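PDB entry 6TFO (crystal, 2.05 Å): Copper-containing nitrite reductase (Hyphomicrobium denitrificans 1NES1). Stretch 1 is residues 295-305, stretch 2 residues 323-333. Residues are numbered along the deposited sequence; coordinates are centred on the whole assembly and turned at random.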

ATOM      1  N   PHE C 295     -31.609   2.905  42.557  1.00 49.65           N
ATOM      2  CA  PHE C 295     -30.567   2.253  41.723  1.00 48.19           C
ATOM      3  C   PHE C 295     -29.490   3.268  41.329  1.00 50.01           C
ATOM      4  O   PHE C 295     -29.800   4.469  41.125  1.00 41.28           O
ATOM      5  N   TYR C 296     -28.266   2.748  41.190  1.00 49.27           N
ATOM      6  CA  TYR C 296     -27.011   3.457  40.835  1.00 47.64           C
ATOM      7  C   TYR C 296     -26.516   2.950  39.473  1.00 46.97           C
ATOM      8  O   TYR C 296     -26.114   1.778  39.373  1.00 47.20           O
ATOM      9  N   VAL C 297     -26.596   3.789  38.441  1.00 44.27           N
ATOM     10  CA  VAL C 297     -26.147   3.453  37.062  1.00 42.60           C
ATOM     11  C   VAL C 297     -25.287   4.601  36.507  1.00 46.22           C
ATOM     12  O   VAL C 297     -25.706   5.773  36.591  1.00 41.94           O
ATOM     13  N   MET C 298     -24.118   4.261  35.949  1.00 45.00           N
ATOM     14  CA  MET C 298     -23.230   5.225  35.264  1.00 41.82           C
ATOM     15  C   MET C 298     -22.772   4.647  33.919  1.00 45.11           C
ATOM     16  O   MET C 298     -22.501   3.431  33.835  1.00 41.39           O
ATOM     17  N   GLN C 299     -22.741   5.500  32.887  1.00 43.33           N
ATOM     18  CA  GLN C 299     -22.359   5.128  31.503  1.00 42.02           C
ATOM     19  C   GLN C 299     -20.961   5.673  31.245  1.00 40.42           C
ATOM     20  O   GLN C 299     -20.674   6.824  31.619  1.00 42.25           O
ATOM     21  N   GLY C 300     -20.134   4.872  30.589  1.00 43.83           N
ATOM     22  CA  GLY C 300     -18.822   5.336  30.113  1.00 44.58           C
ATOM     23  C   GLY C 300     -18.376   4.572  28.893  1.00 42.82           C
ATOM     24  O   GLY C 300     -19.076   3.609  28.482  1.00 34.49           O
ATOM     25  N   GLU C 301     -17.244   5.000  28.347  1.00 44.50           N
ATOM     26  CA  GLU C 301     -16.653   4.438  27.111  1.00 45.67           C
ATOM     27  C   GLU C 301     -15.257   3.875  27.422  1.00 44.66           C
ATOM     28  O   GLU C 301     -14.555   4.397  28.304  1.00 44.79           O
ATOM     29  N   ILE C 302     -14.862   2.839  26.691  1.00 42.71           N
ATOM     30  CA  ILE C 302     -13.488   2.278  26.714  1.00 46.62           C
ATOM     31  C   ILE C 302     -12.985   2.242  25.261  1.00 43.36           C
ATOM     32  O   ILE C 302     -13.765   1.888  24.349  1.00 38.74           O
ATOM     33  N   TYR C 303     -11.736   2.661  25.080  1.00 44.38           N
ATOM     34  CA  TYR C 303     -11.072   2.913  23.777  1.00 47.20           C
ATOM     35  C   TYR C 303      -9.959   1.872  23.607  1.00 45.39           C
ATOM     36  O   TYR C 303      -8.839   2.078  24.095  1.00 49.28           O
ATOM     37  N   THR C 304     -10.271   0.750  22.965  1.00 42.89           N
ATOM     38  CA  THR C 304      -9.338  -0.390  22.814  1.00 40.49           C
ATOM     39  C   THR C 304      -8.728  -0.403  21.415  1.00 40.50           C
ATOM     40  O   THR C 304      -9.424  -0.002  20.447  1.00 41.04           O
ATOM     41  N   VAL C 305      -7.483  -0.889  21.339  1.00 40.99           N
ATOM     42  CA  VAL C 305      -6.727  -1.153  20.082  1.00 41.70           C
ATOM     43  C   VAL C 305      -7.599  -2.030  19.176  1.00 43.07           C
ATOM     44  O   VAL C 305      -7.792  -1.641  18.018  1.00 42.09           O
ATOM     45  N   SER C 323      -9.534  11.117  19.806  1.00 50.72           N
ATOM     46  CA  SER C 323     -10.394  11.299  18.601  1.00 52.55           C
ATOM     47  C   SER C 323     -11.840  10.909  18.908  1.00 46.22           C
ATOM     48  O   SER C 323     -12.672  11.048  17.998  1.00 49.17           O
ATOM     49  N   GLU C 324     -12.117  10.389  20.105  1.00 43.60           N
ATOM     50  CA  GLU C 324     -13.497  10.057  20.552  1.00 50.56           C
ATOM     51  C   GLU C 324     -14.065   8.957  19.646  1.00 51.82           C
ATOM     52  O   GLU C 324     -15.172   9.142  19.099  1.00 46.49           O
ATOM     53  N   LYS C 325     -13.321   7.861  19.488  1.00 51.23           N
ATOM     54  CA  LYS C 325     -13.743   6.685  18.682  1.00 52.41           C
ATOM     55  C   LYS C 325     -13.653   5.451  19.568  1.00 45.96           C
ATOM     56  O   LYS C 325     -12.773   4.624  19.399  1.00 46.03           O
ATOM     57  N   PRO C 326     -14.544   5.293  20.560  1.00 44.80           N
ATOM     58  CA  PRO C 326     -14.452   4.170  21.479  1.00 45.10           C
ATOM     59  C   PRO C 326     -14.960   2.871  20.846  1.00 44.30           C
ATOM     60  O   PRO C 326     -15.624   2.910  19.817  1.00 44.46           O
ATOM     61  N   GLU C 327     -14.634   1.753  21.485  1.00 43.56           N
ATOM     62  CA  GLU C 327     -15.054   0.400  21.043  1.00 43.81           C
ATOM     63  C   GLU C 327     -16.134  -0.112  21.984  1.00 41.16           C
ATOM     64  O   GLU C 327     -17.010  -0.841  21.520  1.00 39.40           O
ATOM     65  N   TYR C 328     -16.040   0.253  23.264  1.00 42.29           N
ATOM     66  CA  TYR C 328     -16.978  -0.196  24.322  1.00 47.77           C
ATOM     67  C   TYR C 328     -17.750   1.007  24.880  1.00 46.25           C
ATOM     68  O   TYR C 328     -17.130   2.031  25.232  1.00 42.97           O
ATOM     69  N   PHE C 329     -19.083   0.880  24.895  1.00 43.79           N
ATOM     70  CA  PHE C 329     -20.042   1.745  25.627  1.00 42.67           C
ATOM     71  C   PHE C 329     -20.647   0.893  26.747  1.00 39.39           C
ATOM     72  O   PHE C 329     -21.326  -0.113  26.402  1.00 38.65           O
ATOM     73  N   LEU C 330     -20.411   1.253  28.010  1.00 34.89           N
ATOM     74  CA  LEU C 330     -20.722   0.361  29.161  1.00 40.39           C
ATOM     75  C   LEU C 330     -21.567   1.047  30.246  1.00 42.79           C
ATOM     76  O   LEU C 330     -21.303   2.234  30.590  1.00 44.15           O
ATOM     77  N   PHE C 331     -22.513   0.282  30.805  1.00 45.04           N
ATOM     78  CA  PHE C 331     -23.145   0.555  32.124  1.00 44.78           C
ATOM     79  C   PHE C 331     -22.353  -0.192  33.195  1.00 45.72           C
ATOM     80  O   PHE C 331     -22.199  -1.401  33.061  1.00 45.06           O
ATOM     81  N   ASN C 332     -21.848   0.531  34.197  1.00 51.95           N
ATOM     82  CA  ASN C 332     -21.217  -0.028  35.419  1.00 49.54           C
ATOM     83  C   ASN C 332     -20.114  -0.998  34.984  1.00 49.97           C
ATOM     84  O   ASN C 332     -20.053  -2.128  35.517  1.00 50.65           O
ATOM     85  N   GLY C 333     -19.302  -0.585  34.014  1.00 46.94           N
ATOM     86  CA  GLY C 333     -17.912  -1.066  33.882  1.00 52.03           C
ATOM     87  C   GLY C 333     -17.683  -2.224  32.924  1.00 46.80           C
ATOM     88  O   GLY C 333     -16.523  -2.418  32.556  1.00 48.50           O
TER

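The most unusual feature is an asparagine that carries on the sheet's pairing after its own strand has ended. Asn332, in a left-handed backbone conformation (phi 54°, psi 45°) with chi1 m, turns its amide back onto the neighbouring strand: Asn332 ND2 donates to Tyr296 O at 3.2 Å, and Asn332 OD1 accepts from Met298 N at 3.0 Å. Asn332 N still reaches Met298 O at 3.0 Å, so one residue supplies three bonds, two of them from a side chain that mimics a peptide.

Behind it runs a regular antiparallel ladder. Gly300 and Leu330 exchange backbone bonds, as do Ile302 and Tyr328, and successive pairs alternate faces, so the two non-hydrogen-bonded pairs share one. On that face lie Gln299, Phe331, Glu301 and Phe329. Val297 CG1 lies 3.8 Å from Phe331 CD1 (Phe331 is m); Gln299, extended as t,t, brings OE1 to 3.7 Å from Phe331 CE1, while its amide is satisfied elsewhere in the structure. Glu301 CG packs 3.6 Å from Phe329 CE1, and Glu301 OE1 takes a 2.7 Å hydrogen bond from Tyr303 OH.

The other face is led by Ile302 (m,t), with CD1 3.5 Å from Leu330 CD1 (Leu330 is m,t) and CB 3.9 Å from Tyr328 CB. Gly300 adds no side chain here.

Past the strand, Tyr303 (m) leaves the backbone sideways, but its ring end comes nearer the second stretch, and Pro326 CB sits over its face, 3.6 Å from the Tyr303 ring centroid, a CH-pi contact. Nearby, Ile302 O accepts from both Glu327 N and Tyr328 N, each at 3.0 Å. Thr304 (p) closes this end: its OG1 lies 3.2 Å from Glu327 CB and 3.5 Å from Tyr328 CE1, at the ring's edge. The asparagine side chain extends the pairing at one end; backbone bonds and side-chain packing finish the other.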

ATOM      1  CB  PHE C 295     -31.191   1.641  40.474  1.00 46.22           C
ATOM      2  CG  PHE C 295     -32.079   0.458  40.732  1.00 45.15           C
ATOM      3  CD1 PHE C 295     -31.556  -0.707  41.260  1.00 46.04           C
ATOM      4  CD2 PHE C 295     -33.430   0.495  40.427  1.00 49.56           C
ATOM      5  CE1 PHE C 295     -32.364  -1.816  41.481  1.00 45.82           C
ATOM      6  CE2 PHE C 295     -34.239  -0.616  40.644  1.00 51.34           C
ATOM      7  CZ  PHE C 295     -33.700  -1.771  41.160  1.00 46.13           C
ATOM      8  CB  TYR C 296     -25.995   3.167  41.932  1.00 46.45           C
ATOM      9  CG  TYR C 296     -24.668   3.863  41.828  1.00 43.38           C
ATOM     10  CD1 TYR C 296     -24.464   4.972  41.026  1.00 42.40           C
ATOM     11  CD2 TYR C 296     -23.626   3.441  42.627  1.00 38.83           C
ATOM     12  CE1 TYR C 296     -23.244   5.625  41.010  1.00 41.38           C
ATOM     13  CE2 TYR C 296     -22.410   4.086  42.630  1.00 39.54           C
ATOM     14  CZ  TYR C 296     -22.211   5.178  41.816  1.00 41.26           C
ATOM     15  OH  TYR C 296     -20.986   5.785  41.831  1.00 45.41           O
ATOM     16  CB  VAL C 297     -27.333   3.121  36.143  1.00 42.14           C
ATOM     17  CG1 VAL C 297     -26.866   2.867  34.718  1.00 41.18           C
ATOM     18  CG2 VAL C 297     -28.132   1.933  36.663  1.00 41.52           C
ATOM     19  CB  MET C 298     -22.025   5.589  36.134  1.00 41.71           C
ATOM     20  CG  MET C 298     -22.399   6.427  37.330  1.00 40.22           C
ATOM     21  SD  MET C 298     -21.016   7.383  38.006  1.00 40.66           S
ATOM     22  CE  MET C 298     -21.096   8.883  37.030  1.00 40.38           C
ATOM     23  CB  GLN C 299     -23.369   5.670  30.486  1.00 42.88           C
ATOM     24  CG  GLN C 299     -22.945   5.531  29.039  1.00 39.14           C
ATOM     25  CD  GLN C 299     -24.032   6.016  28.121  1.00 40.93           C
ATOM     26  OE1 GLN C 299     -25.221   5.808  28.380  1.00 40.48           O
ATOM     27  NE2 GLN C 299     -23.620   6.674  27.045  1.00 38.30           N
ATOM     28  CB  GLU C 301     -16.582   5.500  26.002  1.00 49.19           C
ATOM     29  CG  GLU C 301     -17.783   6.439  25.892  1.00 46.95           C
ATOM     30  CD  GLU C 301     -17.542   7.869  26.344  1.00 46.63           C
ATOM     31  OE1 GLU C 301     -16.389   8.356  26.216  1.00 51.70           O
ATOM     32  OE2 GLU C 301     -18.509   8.516  26.795  1.00 46.33           O
ATOM     33  CB  ILE C 302     -13.473   0.919  27.459  1.00 47.96           C
ATOM     34  CG1 ILE C 302     -13.664   1.130  28.964  1.00 45.64           C
ATOM     35  CG2 ILE C 302     -12.206   0.133  27.156  1.00 51.08           C
ATOM     36  CD1 ILE C 302     -13.710  -0.139  29.773  1.00 44.05           C
ATOM     37  CB  TYR C 303     -10.529   4.346  23.744  1.00 43.96           C
ATOM     38  CG  TYR C 303     -11.573   5.417  23.874  1.00 44.96           C
ATOM     39  CD1 TYR C 303     -12.117   5.741  25.110  1.00 47.37           C
ATOM     40  CD2 TYR C 303     -12.038   6.098  22.761  1.00 43.64           C
ATOM     41  CE1 TYR C 303     -13.087   6.731  25.239  1.00 44.02           C
ATOM     42  CE2 TYR C 303     -13.003   7.091  22.871  1.00 42.52           C
ATOM     43  CZ  TYR C 303     -13.535   7.409  24.111  1.00 42.63           C
ATOM     44  OH  TYR C 303     -14.497   8.373  24.231  1.00 39.89           O
ATOM     45  CB  THR C 304     -10.031  -1.719  23.118  1.00 40.73           C
ATOM     46  OG1 THR C 304     -11.166  -1.853  22.258  1.00 35.48           O
ATOM     47  CG2 THR C 304     -10.457  -1.823  24.566  1.00 41.95           C
ATOM     48  CB  VAL C 305      -5.362  -1.805  20.372  1.00 44.84           C
ATOM     49  CG1 VAL C 305      -4.680  -2.301  19.101  1.00 45.36           C
ATOM     50  CG2 VAL C 305      -4.430  -0.871  21.141  1.00 45.14           C
ATOM     51  CB  SER C 323      -9.904  10.495  17.423  1.00 49.84           C
ATOM     52  OG  SER C 323      -8.518  10.679  17.207  1.00 69.26           O
ATOM     53  CB  GLU C 324     -14.390  11.309  20.538  1.00 47.92           C
ATOM     54  CG  GLU C 324     -13.795  12.485  21.294  1.00 45.69           C
ATOM     55  CD  GLU C 324     -14.700  13.691  21.439  1.00 46.66           C
ATOM     56  OE1 GLU C 324     -15.901  13.572  21.192  1.00 47.24           O
ATOM     57  OE2 GLU C 324     -14.189  14.747  21.794  1.00 47.68           O
ATOM     58  CB  LYS C 325     -12.865   6.493  17.438  1.00 56.97           C
ATOM     59  CG  LYS C 325     -12.543   7.719  16.593  1.00 68.92           C
ATOM     60  CD  LYS C 325     -12.990   7.688  15.121  1.00 76.56           C
ATOM     61  CE  LYS C 325     -14.301   8.419  14.895  1.00 86.30           C
ATOM     62  NZ  LYS C 325     -14.273   9.806  15.437  1.00 83.42           N
ATOM     63  CB  PRO C 326     -15.393   4.593  22.605  1.00 49.10           C
ATOM     64  CG  PRO C 326     -16.462   5.375  21.883  1.00 46.13           C
ATOM     65  CD  PRO C 326     -15.697   6.160  20.841  1.00 46.75           C
ATOM     66  CB  GLU C 327     -13.860  -0.555  21.034  1.00 46.69           C
ATOM     67  CG  GLU C 327     -12.842  -0.272  19.931  1.00 46.87           C
ATOM     68  CD  GLU C 327     -13.408  -0.337  18.527  1.00 44.88           C
ATOM     69  OE1 GLU C 327     -14.417  -1.081  18.302  1.00 44.95           O
ATOM     70  OE2 GLU C 327     -12.850   0.385  17.683  1.00 44.12           O
ATOM     71  CB  TYR C 328     -16.223  -0.953  25.412  1.00 47.65           C
ATOM     72  CG  TYR C 328     -15.607  -2.251  24.948  1.00 44.28           C
ATOM     73  CD1 TYR C 328     -14.403  -2.270  24.257  1.00 40.49           C
ATOM     74  CD2 TYR C 328     -16.224  -3.461  25.219  1.00 43.95           C
ATOM     75  CE1 TYR C 328     -13.832  -3.459  23.842  1.00 41.91           C
ATOM     76  CE2 TYR C 328     -15.670  -4.663  24.810  1.00 43.63           C
ATOM     77  CZ  TYR C 328     -14.475  -4.659  24.110  1.00 43.56           C
ATOM     78  OH  TYR C 328     -13.912  -5.836  23.718  1.00 48.62           O
ATOM     79  CB  PHE C 329     -21.128   2.240  24.674  1.00 42.13           C
ATOM     80  CG  PHE C 329     -20.731   3.415  23.829  1.00 43.68           C
ATOM     81  CD1 PHE C 329     -20.800   4.701  24.330  1.00 42.73           C
ATOM     82  CD2 PHE C 329     -20.268   3.234  22.539  1.00 45.33           C
ATOM     83  CE1 PHE C 329     -20.437   5.787  23.545  1.00 44.24           C
ATOM     84  CE2 PHE C 329     -19.897   4.321  21.763  1.00 45.02           C
ATOM     85  CZ  PHE C 329     -19.989   5.592  22.267  1.00 40.03           C
ATOM     86  CB  LEU C 330     -19.403  -0.134  29.761  1.00 41.48           C
ATOM     87  CG  LEU C 330     -18.428  -0.766  28.770  1.00 40.33           C
ATOM     88  CD1 LEU C 330     -17.062  -0.897  29.414  1.00 40.62           C
ATOM     89  CD2 LEU C 330     -18.948  -2.104  28.269  1.00 39.41           C
ATOM     90  CB  PHE C 331     -24.609   0.107  32.158  1.00 40.38           C
ATOM     91  CG  PHE C 331     -25.546   0.886  31.271  1.00 36.92           C
ATOM     92  CD1 PHE C 331     -25.491   2.271  31.216  1.00 36.65           C
ATOM     93  CD2 PHE C 331     -26.508   0.237  30.514  1.00 38.17           C
ATOM     94  CE1 PHE C 331     -26.358   2.981  30.401  1.00 35.18           C
ATOM     95  CE2 PHE C 331     -27.390   0.952  29.708  1.00 35.19           C
ATOM     96  CZ  PHE C 331     -27.301   2.318  29.642  1.00 36.95           C
ATOM     97  CB  ASN C 332     -22.250  -0.689  36.345  1.00 50.48           C
ATOM     98  CG  ASN C 332     -23.268   0.273  36.930  1.00 49.02           C
ATOM     99  OD1 ASN C 332     -23.489   1.365  36.412  1.00 46.21           O
ATOM    100  ND2 ASN C 332     -23.908  -0.120  38.014  1.00 40.56           N
TER